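Local coordinates for protein L-glyceraldehyde 3-phosphate reductase (Clostridium beijerinckii, PDB 6HG6) that binds NADPH in a TIM-barrel aldo-keto reductase fold and probably uses it to reduce aldehydes such as furfural, at residues A[6-9]-A[10-13]; A[117-120]-A[121-125]; A[152-155]-A[156-160]. All coordinates share one frame; numbering follows the deposited sequence.

Contact 1 of 3, residues A[6-9]-A[10-13]; sequences SKNR and YNEM
The side chain of Arg9 runs alongside the ring of the next residue, Tyr10, and both point the same way. Arg9 CB lies next to the Tyr10 backbone simply because the two residues are adjacent. Its CG is wedged between the backbone N and the carbonyl carbon (chi1 66°). CG then sits over one face of the Tyr10 ring, 3.8 Å from the centroid and almost on the ring normal. This is a CH-pi contact. From CG the chain is extended, and CD follows the ring towards its phenol end. Arg9 NE comes to 3.5 Å from Tyr10 CE2. The guanidinium is turned 54° against the ring, so the two flat groups do not stack. At the tip, Arg9 NH1 bends back to give a hydrogen bond to Ser6 O at 2.8 Å. That oxygen also accepts from the backbone N-H of Arg9, the bond that closes the first turn, and the two donors reach it from opposite faces of its carbonyl plane.

The backbone here makes two overlapping type I beta turns, Ser6 to Arg9 and Asn8 to Asn11. Asn11 N closes the second by a hydrogen bond to Asn8 O at 3.0 Å. The first is reinforced by an ST turn, in which Ser6 OG accepts from Asn8 N. This coil precedes strand 15-17 and lies on the protein surface.

Two waters bridge the main chain. Water 1 joins Lys7 O to Tyr10 N, and water 2 donates to Arg9 O at 2.6 Å and accepts from Glu12 N. The polar ends of the paired side chains share an outside partner. Glu91 makes a salt bridge with Arg9 NH2 and a hydrogen bond with Tyr10 OH, while Phe53 of helix 42-54 touches both side chains.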
# COMPACT_ATOMS: atom_id res chain seq x y z
N SER A 6 5.44 18.09 -12.52
CA SER A 6 5.03 19.41 -12.03
C SER A 6 6.11 19.97 -11.08
O SER A 6 6.46 19.28 -10.14
CB SER A 6 3.73 19.31 -11.33
OG SER A 6 3.43 20.56 -10.75
N LYS A 7 6.51 21.22 -11.27
CA LYS A 7 7.45 21.90 -10.36
C LYS A 7 6.80 22.08 -8.97
O LYS A 7 7.53 22.23 -8.00
CB LYS A 7 7.86 23.26 -10.93
CG LYS A 7 8.82 23.22 -12.13
CD LYS A 7 9.99 22.23 -12.04
CE LYS A 7 11.33 22.73 -12.57
NZ LYS A 7 11.17 23.68 -13.71
N ASN A 8 5.48 22.01 -8.86
CA ASN A 8 4.75 22.20 -7.58
C ASN A 8 4.51 20.86 -6.88
O ASN A 8 3.83 20.85 -5.86
CB ASN A 8 3.40 22.88 -7.83
CG ASN A 8 3.55 24.28 -8.39
OD1 ASN A 8 4.47 25.02 -8.05
ND2 ASN A 8 2.61 24.67 -9.24
N ARG A 9 5.06 19.75 -7.35
CA ARG A 9 4.66 18.42 -6.84
C ARG A 9 5.01 18.20 -5.37
O ARG A 9 4.35 17.38 -4.77
CB ARG A 9 5.23 17.32 -7.72
CG ARG A 9 6.74 17.23 -7.66
CD ARG A 9 7.24 16.23 -8.66
NE ARG A 9 8.68 16.14 -8.74
CZ ARG A 9 9.46 16.96 -9.42
NH1 ARG A 9 8.98 18.02 -10.05
NH2 ARG A 9 10.75 16.75 -9.42
N TYR A 10 5.92 18.97 -4.75
CA TYR A 10 6.23 18.76 -3.32
C TYR A 10 5.59 19.85 -2.46
O TYR A 10 5.86 19.88 -1.27
CB TYR A 10 7.75 18.67 -3.12
CG TYR A 10 8.39 17.56 -3.89
CD1 TYR A 10 7.96 16.27 -3.70
CD2 TYR A 10 9.39 17.77 -4.83
CE1 TYR A 10 8.48 15.20 -4.39
CE2 TYR A 10 9.92 16.71 -5.56
CZ TYR A 10 9.46 15.42 -5.34
OH TYR A 10 9.92 14.30 -5.97
N ASN A 11 4.74 20.69 -3.01
CA ASN A 11 4.19 21.85 -2.26
C ASN A 11 3.09 21.47 -1.26
O ASN A 11 2.96 22.22 -0.27
CB ASN A 11 3.70 22.90 -3.24
CG ASN A 11 4.89 23.56 -3.90
OD1 ASN A 11 4.75 24.42 -4.76
ND2 ASN A 11 6.06 23.20 -3.43
N GLU A 12 2.35 20.39 -1.46
CA GLU A 12 1.15 20.12 -0.62
C GLU A 12 1.22 18.78 0.09
O GLU A 12 0.79 18.69 1.24
CB GLU A 12 -0.10 20.10 -1.49
CG GLU A 12 -0.43 21.45 -2.10
CD GLU A 12 -0.99 22.44 -1.09
OE1 GLU A 12 -0.75 23.64 -1.29
OE2 GLU A 12 -1.70 22.01 -0.13
N MET A 13 1.69 17.74 -0.59
CA MET A 13 1.68 16.39 -0.01
C MET A 13 2.48 16.42 1.30
O MET A 13 3.46 17.15 1.38
CB MET A 13 2.29 15.39 -1.01
CG MET A 13 2.34 14.01 -0.50
SD MET A 13 0.81 13.29 0.15
CE MET A 13 -0.32 13.42 -1.23
O HOH W 1 7.49 21.23 -5.43
O HOH W 2 2.31 18.23 -3.37

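Contact 2 of 3, residues A[117-120]-A[121-125]; sequences LASL and DQSLK. With EDO (1,2-ethanediol), chain J.
Ser119 OG is held by three partners: two waters, which lead on to Ser123 and Gln122, and the side-chain amide of Asn64. Water 4 lies 2.7 Å from Ser119 OG and donates to Ser123 OG. The two hydroxyls, one helical turn apart, are thus linked without touching. Water 5 spans from Ser119 OG to Gln122 OE1, to which it donates at 2.8 Å. Gln122 OE1 also accepts from Arg126. Ser123 OG has a second partner in Glu74, so both buried hydroxyls are satisfied.

A third water serves another side of the helix. Water 3 donates to both Leu117 O and Asp121 OD1, tying a carboxylate to the carbonyl four residues back. The same OD1 forms a salt bridge with Lys161, which would probably favour the charged form of the acid.

The apolar side is carried by Leu120 and Leu124. In Leu120, chi1 of 178° sends the branch along the helix, and chi2 of 59° then brings CD1 to 4.0 Å from Leu124 CG. Leu124 CG in turn rests 3.3 Å from Leu120 O. Regular helical bonds hold the backbone, such as Ser123 N to Ser119 O at 2.9 Å.

The stretch belongs to helix 113-127, the crossover of the beta-alpha-beta unit formed with strands 93-98 and 132-137 of the barrel. The serines face strand 93-98, where Ser119 meets Ala98 and Ser123 meets Thr96. Leu120 and Leu124 rest on Phe135 and Val132 of strand 132-137, and helix 146-158 packs against Leu117 and Leu120.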
# COMPACT_ATOMS: atom_id res chain seq x y z
N LEU A 117 13.31 -15.50 -4.10
CA LEU A 117 14.43 -14.94 -4.87
C LEU A 117 14.19 -15.08 -6.37
O LEU A 117 14.57 -14.15 -7.08
CB LEU A 117 15.74 -15.57 -4.40
CG LEU A 117 16.10 -15.28 -2.94
CD1 LEU A 117 17.42 -15.96 -2.61
CD2 LEU A 117 16.21 -13.80 -2.74
N ALA A 118 13.69 -16.19 -6.86
CA ALA A 118 13.36 -16.33 -8.31
C ALA A 118 12.36 -15.25 -8.70
O ALA A 118 12.50 -14.63 -9.76
CB ALA A 118 12.86 -17.72 -8.63
N SER A 119 11.36 -15.00 -7.87
CA SER A 119 10.33 -13.98 -8.16
C SER A 119 10.95 -12.59 -8.22
O SER A 119 10.65 -11.84 -9.13
CB SER A 119 9.25 -13.99 -7.13
OG SER A 119 8.27 -13.06 -7.56
N LEU A 120 11.81 -12.25 -7.27
CA LEU A 120 12.44 -10.91 -7.29
C LEU A 120 13.19 -10.70 -8.60
O LEU A 120 13.11 -9.65 -9.13
CB LEU A 120 13.36 -10.73 -6.10
CG LEU A 120 14.09 -9.40 -6.05
CD1 LEU A 120 13.18 -8.21 -6.01
CD2 LEU A 120 15.04 -9.42 -4.87
N ASP A 121 13.94 -11.68 -9.07
CA ASP A 121 14.66 -11.53 -10.34
C ASP A 121 13.66 -11.27 -11.48
O ASP A 121 13.95 -10.42 -12.37
CB ASP A 121 15.50 -12.77 -10.60
CG ASP A 121 16.77 -12.88 -9.78
OD1 ASP A 121 17.09 -11.87 -9.10
OD2 ASP A 121 17.42 -14.00 -9.82
N GLN A 122 12.56 -12.01 -11.50
CA GLN A 122 11.53 -11.79 -12.55
C GLN A 122 10.99 -10.37 -12.45
O GLN A 122 10.85 -9.73 -13.52
CB GLN A 122 10.35 -12.74 -12.44
CG GLN A 122 10.63 -14.20 -12.75
CD GLN A 122 9.35 -15.02 -12.69
OE1 GLN A 122 8.21 -14.50 -12.53
NE2 GLN A 122 9.50 -16.33 -12.89
N SER A 123 10.68 -9.90 -11.22
CA SER A 123 10.12 -8.53 -11.00
C SER A 123 11.07 -7.46 -11.50
O SER A 123 10.64 -6.53 -12.18
CB SER A 123 9.81 -8.30 -9.56
OG SER A 123 8.70 -9.09 -9.19
N LEU A 124 12.35 -7.61 -11.20
CA LEU A 124 13.34 -6.60 -11.63
C LEU A 124 13.43 -6.59 -13.15
O LEU A 124 13.57 -5.48 -13.74
CB LEU A 124 14.68 -6.89 -10.98
CG LEU A 124 14.70 -6.75 -9.46
CD1 LEU A 124 16.08 -7.19 -8.93
CD2 LEU A 124 14.41 -5.30 -9.06
N LYS A 125 13.31 -7.75 -13.78
CA LYS A 125 13.41 -7.86 -15.26
C LYS A 125 12.17 -7.20 -15.88
O LYS A 125 12.33 -6.41 -16.79
CB LYS A 125 13.59 -9.31 -15.68
CG LYS A 125 13.73 -9.51 -17.18
CD LYS A 125 13.97 -10.95 -17.55
CE LYS A 125 13.70 -11.23 -19.02
NZ LYS A 125 14.79 -10.67 -19.84
C1 EDO J . 18.86 -14.90 -7.59
O1 EDO J . 19.68 -14.21 -8.53
C2 EDO J . 19.57 -15.27 -6.36
O2 EDO J . 20.32 -16.47 -6.50
O HOH W 3 16.76 -12.38 -6.34
O HOH W 4 8.59 -10.50 -6.86
O HOH W 5 7.41 -13.11 -10.28

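Contact 3 of 3, residues A[152-155]-A[156-160]; sequences ALDT and AVKSG. With EDO (1,2-ethanediol), chain I.
The carboxylate of Asp154 is the flat group of this contact, and the chain of Lys158 reaches it from one helical turn further on. Lys158 NZ comes in at the edge, nearly in the carboxylate plane, and bonds to the syn lone pair of Asp154 OD1 at 2.7 Å, a salt bridge. Lys158 CG and CD lie off one face, with CG 3.4 Å from Asp154 OD1. Water 6 sits beside OD2, tilted to the opposite side of the plane from these methylenes, and donates to Asp154 OD2 at 2.6 Å. It also accepts weakly from Lys158 NZ.

Torsions at both ends bring the charges together. Asp154 turns its carboxylate away from its own backbone N, and the step from CB to CG leads towards Lys158. The lysine chain bends at chi2 (-58°) and again at chi4 (59°), so it curls back over Asp154 instead of stretching away. Its ammonium group has a further acceptor in Lys186 O, and these bonds together fix where NZ can sit.

This is the last turn of helix 146-158, the crossover of the beta-alpha-beta unit with strands 132-137 and 162-168. Ser159 N still makes a helical bond to Thr155 O at 2.8 Å, though a bent one. The helix then ends in a Schellman motif. Gly160 has left the helix with a positive phi of 73°, a value that suits glycine, and its N bonds to Val157 O, three residues back, at 3.0 Å. Lys158 O, near this end, accepts from both hydroxyls of a bound 1,2-ethanediol, probably from the crystallisation liquor.

On the inner side, Ala156 CB lies 3.3 Å from Leu153 O and meets Phe135 of strand 132-137. Leu153 also touches that strand and reaches Ala165 of strand 162-168. Thr155 OG1 bonds to Met151 O, within the helix, and to Arg113.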
# COMPACT_ATOMS: atom_id res chain seq x y z
N ALA A 152 15.58 -14.86 2.97
CA ALA A 152 15.39 -14.56 1.54
C ALA A 152 15.29 -13.04 1.36
O ALA A 152 15.94 -12.51 0.44
CB ALA A 152 14.17 -15.30 0.99
N LEU A 153 14.52 -12.33 2.20
CA LEU A 153 14.46 -10.85 2.11
C LEU A 153 15.86 -10.29 2.35
O LEU A 153 16.31 -9.34 1.67
CB LEU A 153 13.47 -10.30 3.12
CG LEU A 153 12.01 -10.72 2.97
CD1 LEU A 153 11.13 -9.95 3.92
CD2 LEU A 153 11.55 -10.48 1.56
N ASP A 154 16.56 -10.84 3.34
CA ASP A 154 17.92 -10.38 3.66
C ASP A 154 18.86 -10.58 2.45
O ASP A 154 19.64 -9.68 2.12
CB ASP A 154 18.46 -11.08 4.89
CG ASP A 154 19.89 -10.67 5.23
OD1 ASP A 154 20.09 -9.44 5.49
OD2 ASP A 154 20.78 -11.56 5.20
N THR A 155 18.78 -11.72 1.78
CA THR A 155 19.59 -11.97 0.58
C THR A 155 19.25 -10.92 -0.48
O THR A 155 20.19 -10.41 -1.09
CB THR A 155 19.36 -13.39 0.07
OG1 THR A 155 19.85 -14.28 1.08
CG2 THR A 155 20.03 -13.60 -1.26
N ALA A 156 17.99 -10.59 -0.67
CA ALA A 156 17.55 -9.55 -1.62
C ALA A 156 18.24 -8.20 -1.30
O ALA A 156 18.84 -7.58 -2.21
CB ALA A 156 16.06 -9.40 -1.58
N VAL A 157 18.22 -7.78 -0.03
CA VAL A 157 18.86 -6.51 0.37
C VAL A 157 20.37 -6.61 0.23
O VAL A 157 21.00 -5.72 -0.35
CB VAL A 157 18.42 -6.13 1.79
CG1 VAL A 157 19.27 -5.01 2.31
CG2 VAL A 157 16.93 -5.85 1.87
N LYS A 158 21.00 -7.67 0.74
CA LYS A 158 22.48 -7.77 0.74
C LYS A 158 23.02 -7.98 -0.67
O LYS A 158 24.22 -7.69 -0.87
CB LYS A 158 22.91 -8.85 1.72
CG LYS A 158 22.45 -8.55 3.15
CD LYS A 158 22.94 -7.23 3.72
CE LYS A 158 22.15 -6.90 4.98
NZ LYS A 158 22.30 -7.95 6.00
N SER A 159 22.20 -8.46 -1.60
CA SER A 159 22.55 -8.67 -3.03
C SER A 159 22.29 -7.39 -3.83
O SER A 159 22.44 -7.42 -5.08
CB SER A 159 21.80 -9.83 -3.63
OG SER A 159 20.45 -9.50 -3.89
N GLY A 160 21.88 -6.30 -3.17
CA GLY A 160 21.69 -5.00 -3.82
C GLY A 160 20.47 -4.95 -4.72
O GLY A 160 20.37 -4.00 -5.56
C1 EDO I . 26.21 -5.02 0.68
O1 EDO I . 24.80 -5.23 0.82
C2 EDO I . 27.04 -6.25 0.82
O2 EDO I . 26.43 -7.46 0.40
O HOH W 6 22.62 -11.04 6.96

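In the fold
All three contacts are local and follow one another along the chain, with none enclosing or crossing another. Contact 1 folds the N-terminal coil into turns before strand 15-17 and brings it onto helix 42-54. Its centre is about 33 Å from the centres of the other two. Contact 2 lies in helix 113-127 and contact 3 at the end of helix 146-158. These helices belong to successive beta-alpha-beta units of the barrel that share strand 132-137. They pack side by side: Leu120 CD2 of contact 2 meets Ala156 CB of contact 3 at 3.4 Å, and Leu117 CD1 lies 3.8 Å from Thr155 CG2.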